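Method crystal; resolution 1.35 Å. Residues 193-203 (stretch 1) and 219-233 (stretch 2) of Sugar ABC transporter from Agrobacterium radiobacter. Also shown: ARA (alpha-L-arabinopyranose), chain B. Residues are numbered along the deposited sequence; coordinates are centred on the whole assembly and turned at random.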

ATOM      1  N   LYS A 193      13.891  24.981   0.002  1.00 17.43           N
ATOM      2  CA  LYS A 193      14.634  24.301   1.075  1.00 13.48           C
ATOM      3  C   LYS A 193      14.291  22.801   1.229  1.00 15.39           C
ATOM      4  O   LYS A 193      14.954  22.085   1.979  1.00 17.02           O
ATOM      5  CB  LYS A 193      14.416  24.988   2.411  1.00 17.99           C
ATOM      6  CG  LYS A 193      14.929  26.415   2.469  1.00 15.55           C
ATOM      7  CD  LYS A 193      14.601  27.025   3.838  1.00 17.67           C
ATOM      8  CE  LYS A 193      15.106  28.463   3.940  1.00 19.76           C
ATOM      9  NZ  LYS A 193      14.964  28.942   5.328  1.00 24.50           N
ATOM     10  N   ILE A 194      13.271  22.313   0.525  1.00 13.75           N
ATOM     11  CA  ILE A 194      12.864  20.909   0.703  1.00 13.99           C
ATOM     12  C   ILE A 194      14.010  19.996   0.231  1.00 14.95           C
ATOM     13  O   ILE A 194      14.522  20.183  -0.880  1.00 18.59           O
ATOM     14  CB  ILE A 194      11.568  20.601  -0.037  1.00 13.66           C
ATOM     15  CG1 ILE A 194      10.391  21.278   0.694  1.00 14.21           C
ATOM     16  CG2 ILE A 194      11.353  19.086  -0.130  1.00 14.16           C
ATOM     17  CD1 ILE A 194       9.149  21.411  -0.173  1.00 18.49           C
ATOM     18  N   VAL A 195      14.435  19.066   1.094  1.00 13.19           N
ATOM     19  CA  VAL A 195      15.499  18.092   0.744  1.00 13.89           C
ATOM     20  C   VAL A 195      15.049  16.642   0.709  1.00 11.79           C
ATOM     21  O   VAL A 195      15.746  15.729   0.244  1.00 12.38           O
ATOM     22  CB  VAL A 195      16.707  18.177   1.696  1.00 16.17           C
ATOM     23  CG1 VAL A 195      17.412  19.504   1.532  1.00 18.36           C
ATOM     24  CG2 VAL A 195      16.282  17.975   3.138  1.00 16.60           C
ATOM     25  N   GLY A 196      13.830  16.411   1.162  1.00 12.12           N
ATOM     26  CA  GLY A 196      13.326  15.066   1.339  1.00 12.49           C
ATOM     27  C   GLY A 196      11.815  14.943   1.223  1.00 12.25           C
ATOM     28  O   GLY A 196      11.074  15.859   1.604  1.00 12.17           O
ATOM     29  N   VAL A 197      11.351  13.795   0.739  1.00 10.84           N
ATOM     30  CA  VAL A 197       9.953  13.522   0.526  1.00  9.78           C
ATOM     31  C   VAL A 197       9.646  12.065   0.819  1.00  9.88           C
ATOM     32  O   VAL A 197      10.394  11.172   0.363  1.00 12.89           O
ATOM     33  CB  VAL A 197       9.543  13.754  -0.961  1.00 12.77           C
ATOM     34  CG1 VAL A 197       8.039  13.585  -1.155  1.00 12.65           C
ATOM     35  CG2 VAL A 197      10.041  15.096  -1.489  1.00 19.53           C
ATOM     36  N   PHE A 198       8.556  11.843   1.567  1.00 10.48           N
ATOM     37  CA  PHE A 198       7.958  10.500   1.720  1.00  9.58           C
ATOM     38  C   PHE A 198       6.679  10.431   0.895  1.00 11.72           C
ATOM     39  O   PHE A 198       5.750  11.178   1.130  1.00 11.86           O
ATOM     40  CB  PHE A 198       7.690  10.220   3.224  1.00 11.07           C
ATOM     41  CG  PHE A 198       7.029   8.903   3.491  1.00 11.71           C
ATOM     42  CD1 PHE A 198       7.330   7.764   2.758  1.00 11.98           C
ATOM     43  CD2 PHE A 198       6.098   8.799   4.510  1.00 11.76           C
ATOM     44  CE1 PHE A 198       6.724   6.551   3.024  1.00 12.74           C
ATOM     45  CE2 PHE A 198       5.480   7.583   4.793  1.00 15.28           C
ATOM     46  CZ  PHE A 198       5.789   6.453   4.060  1.00 11.77           C
ATOM     47  N   ALA A 199       6.690   9.543  -0.109  1.00 10.55           N
ATOM     48  CA  ALA A 199       5.577   9.241  -1.049  1.00 10.33           C
ATOM     49  C   ALA A 199       5.046   7.862  -0.681  1.00 11.77           C
ATOM     50  O   ALA A 199       5.651   6.845  -0.970  1.00 12.74           O
ATOM     51  CB  ALA A 199       6.076   9.258  -2.495  1.00 12.08           C
ATOM     52  N   SER A 200       3.916   7.838   0.031  1.00 12.21           N
ATOM     53  CA  SER A 200       3.637   6.673   0.875  1.00 12.63           C
ATOM     54  C   SER A 200       2.883   5.489   0.239  1.00 11.21           C
ATOM     55  O   SER A 200       2.428   4.601   0.954  1.00 12.00           O
ATOM     56  CB  SER A 200       2.894   7.090   2.114  1.00 12.66           C
ATOM     57  OG  SER A 200       1.647   7.621   1.726  1.00 13.62           O
ATOM     58  N   ASN A 201       2.745   5.494  -1.086  1.00 10.47           N
ATOM     59  CA  ASN A 201       2.267   4.306  -1.788  1.00  9.17           C
ATOM     60  C   ASN A 201       2.810   4.296  -3.229  1.00  9.52           C
ATOM     61  O   ASN A 201       3.468   5.238  -3.647  1.00 11.37           O
ATOM     62  CB  ASN A 201       0.732   4.186  -1.700  1.00 12.17           C
ATOM     63  CG  ASN A 201      -0.003   5.029  -2.739  1.00 11.90           C
ATOM     64  OD1 ASN A 201       0.482   6.082  -3.168  1.00 10.61           O
ATOM     65  ND2 ASN A 201      -1.156   4.567  -3.156  1.00 13.89           N
ATOM     66  N   LEU A 202       2.449   3.267  -3.981  1.00 11.09           N
ATOM     67  CA  LEU A 202       2.979   3.140  -5.345  1.00 11.43           C
ATOM     68  C   LEU A 202       2.655   4.379  -6.198  1.00 11.58           C
ATOM     69  O   LEU A 202       3.480   4.868  -6.956  1.00 11.46           O
ATOM     70  CB  LEU A 202       2.388   1.913  -6.005  1.00 11.95           C
ATOM     71  CG  LEU A 202       2.747   1.715  -7.477  1.00 16.19           C
ATOM     72  CD1 LEU A 202       4.245   1.542  -7.562  1.00 17.18           C
ATOM     73  CD2 LEU A 202       1.994   0.510  -8.007  1.00 16.56           C
ATOM     74  N   ILE A 203       1.411   4.824  -6.116  1.00 10.64           N
ATOM     75  CA  ILE A 203       0.893   5.867  -6.980  1.00 11.55           C
ATOM     76  C   ILE A 203       1.616   7.184  -6.732  1.00 10.93           C
ATOM     77  O   ILE A 203       2.008   7.891  -7.634  1.00 11.71           O
ATOM     78  CB  ILE A 203      -0.649   6.036  -6.826  1.00 12.31           C
ATOM     79  CG1 ILE A 203      -1.381   4.686  -6.997  1.00 12.58           C
ATOM     80  CG2 ILE A 203      -1.187   7.090  -7.793  1.00 13.00           C
ATOM     81  CD1 ILE A 203      -1.025   3.950  -8.277  1.00 17.66           C
TER
HETATM   82  C1  ARA B 401      -0.283   0.214  -1.665  1.00 14.51           C
HETATM   83  C2  ARA B 401      -1.102   0.245  -0.361  1.00 21.84           C
HETATM   84  C3  ARA B 401      -2.584   0.259  -0.697  1.00 26.15           C
HETATM   85  C4  ARA B 401      -2.926   1.378  -1.696  1.00 25.71           C
HETATM   86  C5  ARA B 401      -1.719   1.923  -2.336  1.00 17.84           C
HETATM   87  O1  ARA B 401       0.868   0.776  -1.046  1.00 15.13           O
HETATM   88  O2  ARA B 401      -0.830  -0.920   0.441  1.00 15.75           O
HETATM   89  O3  ARA B 401      -3.322   0.328   0.534  1.00 21.89           O
HETATM   90  O4  ARA B 401      -3.426   2.559  -1.064  1.00 34.06           O
HETATM   91  O5  ARA B 401      -0.766   0.945  -2.785  1.00 22.23           O
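Stretch 2 219-233: DKVKVIGFDSDDKTL

Stretch 2 lies beside stretch 1 through a parallel strand, 222-226. This strand and the strand of stretch 1 that ends at A199 approach to 4.7 Å between axes, with only 10° between their N-to-C directions, and each strand leads into a loop and then the start of a helix. Contact between the two stretches buries 729 Å² in all.

The stretch opens in a loop at D219 and K220, whose psi angles of 1° and -25° keep the backbone from being extended; the chain becomes extended at V221. Both charged residues suit the solvent they face. K220 touches stretch 1 through its backbone, its O lying 3.8 Å from V195 CA, while the end of its side chain leads away. V221 directs its side chain sideways, yet its CG1 packs 3.7 Å from V197 CG2, a contact between compact branched side chains that suits a buried position.

At K222 the regular pairing begins. In a parallel sheet one residue bonds through both its N and its O to two residues flanking its partner, and K222 does this around G196: K222 N donates to V195 O at 2.8 Å, almost straight, and K222 O accepts from V197 N at 2.9 Å. G196 CA also lies 3.2 Å from K222 O, a CA-H...O contact. The end of the lysine leads away.

V223 sits opposite V197, their CA atoms 4.8 Å apart and their side chains on the same face of the sheet. Beta-branched valine favours extended backbone, and the two side chains meet loosely, V197 CB to V223 CG2 at 4.5 Å. I224, on the other face with F198, repeats the bonding pattern: I224 N donates to V197 O at 2.9 Å, and I224 O accepts from A199 N at 2.9 Å. Its CG2 lies 4.4 Å from F198 CD1, adding an apolar contact to the buried pairing.

G225 brings its CA to 3.1 Å from A199 O, a close CA-H...O approach. F226 ends the strand with its side chain directed toward stretch 1, where the chain is leaving its own strand. Its CB lies 3.5 Å from N201 CA, and its CE1 lies 3.8 Å from F198 CZ, at the edge of the F198 ring. A large aromatic side chain can thus span from the strand to the turn that follows it.

D227 has a positive phi of 74°, and its CA-to-CB bond points toward stretch 1. D227 OD2 accepts a weak hydrogen bond from L202 N at 2.9 Å, bent to 117°. The same D227 OD2 accepts a short one from ARA O1 at 2.5 Å. A carboxylate suits this place because one oxygen can accept from both the start of a helix and the sugar, as befits a sugar transporter.

Beyond S228, D229 caps the next helix: its OD1 accepts from T232 N at 2.7 Å and from T232 OG1 at 2.8 Å. Charged D230 remains exposed. L202 CD1 reaches this cap, 3.9 Å from D229 CG and 4.1 Å from T232 OG1. L233, out of reach of stretch 1, continues the helix through its N, bonded to D229 O at 2.9 Å.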

ATOM      1  N   ASP A 219      19.932  14.808  -7.180  1.00 13.74           N
ATOM      2  CA  ASP A 219      21.060  15.172  -6.314  1.00 16.95           C
ATOM      3  C   ASP A 219      20.719  16.279  -5.316  1.00 19.73           C
ATOM      4  O   ASP A 219      21.573  16.687  -4.539  1.00 21.96           O
ATOM      5  CB  ASP A 219      22.281  15.569  -7.145  1.00 21.71           C
ATOM      6  CG  ASP A 219      22.905  14.375  -7.894  1.00 40.38           C
ATOM      7  OD1 ASP A 219      22.914  13.230  -7.364  1.00 46.08           O
ATOM      8  OD2 ASP A 219      23.394  14.585  -9.027  1.00 66.72           O
ATOM      9  N   LYS A 220      19.483  16.741  -5.338  1.00 13.85           N
ATOM     10  CA  LYS A 220      19.005  17.801  -4.427  1.00 16.27           C
ATOM     11  C   LYS A 220      17.822  17.374  -3.523  1.00 13.15           C
ATOM     12  O   LYS A 220      17.615  17.955  -2.400  1.00 17.05           O
ATOM     13  CB  LYS A 220      18.597  19.030  -5.252  1.00 21.34           C
ATOM     14  CG  LYS A 220      19.736  19.626  -6.050  1.00 18.94           C
ATOM     15  CD  LYS A 220      19.329  20.904  -6.759  1.00 29.07           C
ATOM     16  CE  LYS A 220      20.382  21.360  -7.760  1.00 51.76           C
ATOM     17  NZ  LYS A 220      21.451  22.167  -7.113  1.00 69.75           N
ATOM     18  N   VAL A 221      17.049  16.388  -3.957  1.00 12.64           N
ATOM     19  CA  VAL A 221      15.846  15.961  -3.212  1.00 11.27           C
ATOM     20  C   VAL A 221      15.795  14.461  -3.160  1.00 12.72           C
ATOM     21  O   VAL A 221      15.763  13.806  -4.201  1.00 13.57           O
ATOM     22  CB  VAL A 221      14.534  16.480  -3.848  1.00 13.66           C
ATOM     23  CG1 VAL A 221      13.310  16.014  -3.059  1.00 13.78           C
ATOM     24  CG2 VAL A 221      14.589  17.995  -4.005  1.00 16.64           C
ATOM     25  N   LYS A 222      15.759  13.932  -1.943  1.00 11.53           N
ATOM     26  CA  LYS A 222      15.731  12.501  -1.708  1.00 14.44           C
ATOM     27  C   LYS A 222      14.320  12.036  -1.507  1.00 13.21           C
ATOM     28  O   LYS A 222      13.604  12.577  -0.635  1.00 13.80           O
ATOM     29  CB  LYS A 222      16.602  12.125  -0.500  1.00 16.18           C
ATOM     30  CG  LYS A 222      18.117  12.324  -0.726  1.00 18.63           C
ATOM     31  CD  LYS A 222      18.565  12.037  -2.175  1.00 24.74           C
ATOM     32  CE  LYS A 222      19.778  11.198  -2.372  1.00 41.71           C
ATOM     33  NZ  LYS A 222      20.221  11.500  -3.769  1.00 26.31           N
ATOM     34  N   VAL A 223      13.909  11.024  -2.263  1.00 12.25           N
ATOM     35  CA  VAL A 223      12.542  10.482  -2.193  1.00 12.19           C
ATOM     36  C   VAL A 223      12.542   9.083  -1.647  1.00 12.83           C
ATOM     37  O   VAL A 223      13.296   8.251  -2.115  1.00 11.17           O
ATOM     38  CB  VAL A 223      11.897  10.432  -3.598  1.00 15.41           C
ATOM     39  CG1 VAL A 223      10.488   9.847  -3.516  1.00 13.38           C
ATOM     40  CG2 VAL A 223      11.880  11.826  -4.221  1.00 18.32           C
ATOM     41  N   ILE A 224      11.745   8.837  -0.605  1.00  9.98           N
ATOM     42  CA  ILE A 224      11.415   7.502  -0.177  1.00 10.92           C
ATOM     43  C   ILE A 224       9.984   7.196  -0.590  1.00 11.44           C
ATOM     44  O   ILE A 224       9.086   7.943  -0.266  1.00 11.86           O
ATOM     45  CB  ILE A 224      11.614   7.240   1.333  1.00 14.17           C
ATOM     46  CG1 ILE A 224      13.069   7.513   1.719  1.00 13.41           C
ATOM     47  CG2 ILE A 224      11.162   5.831   1.710  1.00 12.48           C
ATOM     48  CD1 ILE A 224      14.112   6.535   1.164  1.00 15.48           C
ATOM     49  N   GLY A 225       9.793   6.117  -1.338  1.00 10.70           N
ATOM     50  CA  GLY A 225       8.468   5.706  -1.744  1.00 11.28           C
ATOM     51  C   GLY A 225       8.095   4.347  -1.168  1.00 12.30           C
ATOM     52  O   GLY A 225       8.751   3.825  -0.253  1.00 13.82           O
ATOM     53  N   PHE A 226       6.995   3.827  -1.689  1.00 13.62           N
ATOM     54  CA  PHE A 226       6.474   2.517  -1.335  1.00 14.52           C
ATOM     55  C   PHE A 226       6.236   1.731  -2.633  1.00 14.91           C
ATOM     56  O   PHE A 226       5.893   2.309  -3.700  1.00 16.21           O
ATOM     57  CB  PHE A 226       5.127   2.642  -0.599  1.00 14.90           C
ATOM     58  CG  PHE A 226       5.146   2.248   0.860  1.00 15.02           C
ATOM     59  CD1 PHE A 226       5.695   3.108   1.814  1.00 16.23           C
ATOM     60  CD2 PHE A 226       4.597   1.055   1.287  1.00 16.91           C
ATOM     61  CE1 PHE A 226       5.729   2.778   3.156  1.00 17.34           C
ATOM     62  CE2 PHE A 226       4.618   0.721   2.648  1.00 21.22           C
ATOM     63  CZ  PHE A 226       5.172   1.594   3.576  1.00 19.31           C
ATOM     64  N   ASP A 227       6.367   0.402  -2.515  1.00 12.42           N
ATOM     65  CA  ASP A 227       5.956  -0.556  -3.521  1.00 12.65           C
ATOM     66  C   ASP A 227       6.921  -0.558  -4.704  1.00 15.44           C
ATOM     67  O   ASP A 227       7.996   0.013  -4.648  1.00 18.59           O
ATOM     68  CB  ASP A 227       4.495  -0.296  -3.956  1.00 14.04           C
ATOM     69  CG  ASP A 227       3.546  -0.248  -2.759  1.00 12.37           C
ATOM     70  OD1 ASP A 227       3.656  -1.153  -1.872  1.00 13.95           O
ATOM     71  OD2 ASP A 227       2.725   0.694  -2.736  1.00 13.58           O
ATOM     72  N   SER A 228       6.524  -1.233  -5.761  1.00 17.00           N
ATOM     73  CA  SER A 228       7.408  -1.424  -6.888  1.00 17.50           C
ATOM     74  C   SER A 228       6.604  -1.596  -8.140  1.00 17.11           C
ATOM     75  O   SER A 228       5.535  -2.182  -8.136  1.00 17.09           O
ATOM     76  CB  SER A 228       8.341  -2.633  -6.702  1.00 22.74           C
ATOM     77  OG  SER A 228       7.620  -3.868  -6.666  1.00 23.22           O
ATOM     78  N   ASP A 229       7.185  -1.097  -9.226  1.00 15.93           N
ATOM     79  CA  ASP A 229       6.726  -1.368 -10.600  1.00 15.26           C
ATOM     80  C   ASP A 229       7.917  -1.008 -11.504  1.00 14.36           C
ATOM     81  O   ASP A 229       8.925  -0.550 -11.021  1.00 16.34           O
ATOM     82  CB  ASP A 229       5.394  -0.656 -10.948  1.00 16.81           C
ATOM     83  CG  ASP A 229       5.513   0.844 -11.141  1.00 18.52           C
ATOM     84  OD1 ASP A 229       6.530   1.501 -10.799  1.00 15.22           O
ATOM     85  OD2 ASP A 229       4.528   1.387 -11.680  1.00 21.37           O
ATOM     86  N   ASP A 230       7.770  -1.203 -12.821  1.00 16.61           N
ATOM     87  CA  ASP A 230       8.844  -0.906 -13.787  1.00 18.74           C
ATOM     88  C   ASP A 230       9.316   0.540 -13.639  1.00 17.90           C
ATOM     89  O   ASP A 230      10.489   0.826 -13.575  1.00 17.63           O
ATOM     90  CB  ASP A 230       8.337  -1.141 -15.227  1.00 26.65           C
ATOM     91  CG  ASP A 230       8.423  -2.604 -15.658  1.00 40.30           C
ATOM     92  OD1 ASP A 230       8.889  -3.456 -14.854  1.00 73.55           O
ATOM     93  OD2 ASP A 230       8.050  -2.910 -16.827  1.00 85.19           O
ATOM     94  N   LYS A 231       8.376   1.461 -13.561  1.00 13.86           N
ATOM     95  CA  LYS A 231       8.712   2.867 -13.505  1.00 16.50           C
ATOM     96  C   LYS A 231       9.487   3.212 -12.225  1.00 17.91           C
ATOM     97  O   LYS A 231      10.538   3.884 -12.285  1.00 15.18           O
ATOM     98  CB  LYS A 231       7.446   3.684 -13.605  1.00 19.99           C
ATOM     99  CG  LYS A 231       7.670   5.168 -13.498  1.00 21.35           C
ATOM    100  CD  LYS A 231       6.448   5.925 -14.021  1.00 39.68           C
ATOM    101  CE  LYS A 231       5.891   6.872 -12.991  1.00 53.29           C
ATOM    102  NZ  LYS A 231       4.428   6.999 -13.232  1.00 73.02           N
ATOM    103  N   THR A 232       8.930   2.815 -11.071  1.00 14.08           N
ATOM    104  CA  THR A 232       9.577   3.167  -9.797  1.00 15.00           C
ATOM    105  C   THR A 232      10.921   2.448  -9.614  1.00 12.83           C
ATOM    106  O   THR A 232      11.846   3.009  -9.012  1.00 13.20           O
ATOM    107  CB  THR A 232       8.686   2.932  -8.604  1.00 14.56           C
ATOM    108  OG1 THR A 232       8.220   1.582  -8.589  1.00 14.44           O
ATOM    109  CG2 THR A 232       7.554   3.946  -8.639  1.00 17.65           C
ATOM    110  N   LEU A 233      11.026   1.218 -10.121  1.00 15.80           N
ATOM    111  CA  LEU A 233      12.307   0.507 -10.072  1.00 17.60           C
ATOM    112  C   LEU A 233      13.325   1.200 -10.984  1.00 13.75           C
ATOM    113  O   LEU A 233      14.494   1.310 -10.639  1.00 16.31           O
ATOM    114  CB  LEU A 233      12.139  -0.964 -10.410  1.00 17.66           C
ATOM    115  CG  LEU A 233      11.410  -1.779  -9.333  1.00 23.76           C
ATOM    116  CD1 LEU A 233      11.150  -3.200  -9.843  1.00 24.93           C
ATOM    117  CD2 LEU A 233      12.141  -1.833  -7.990  1.00 17.36           C
TER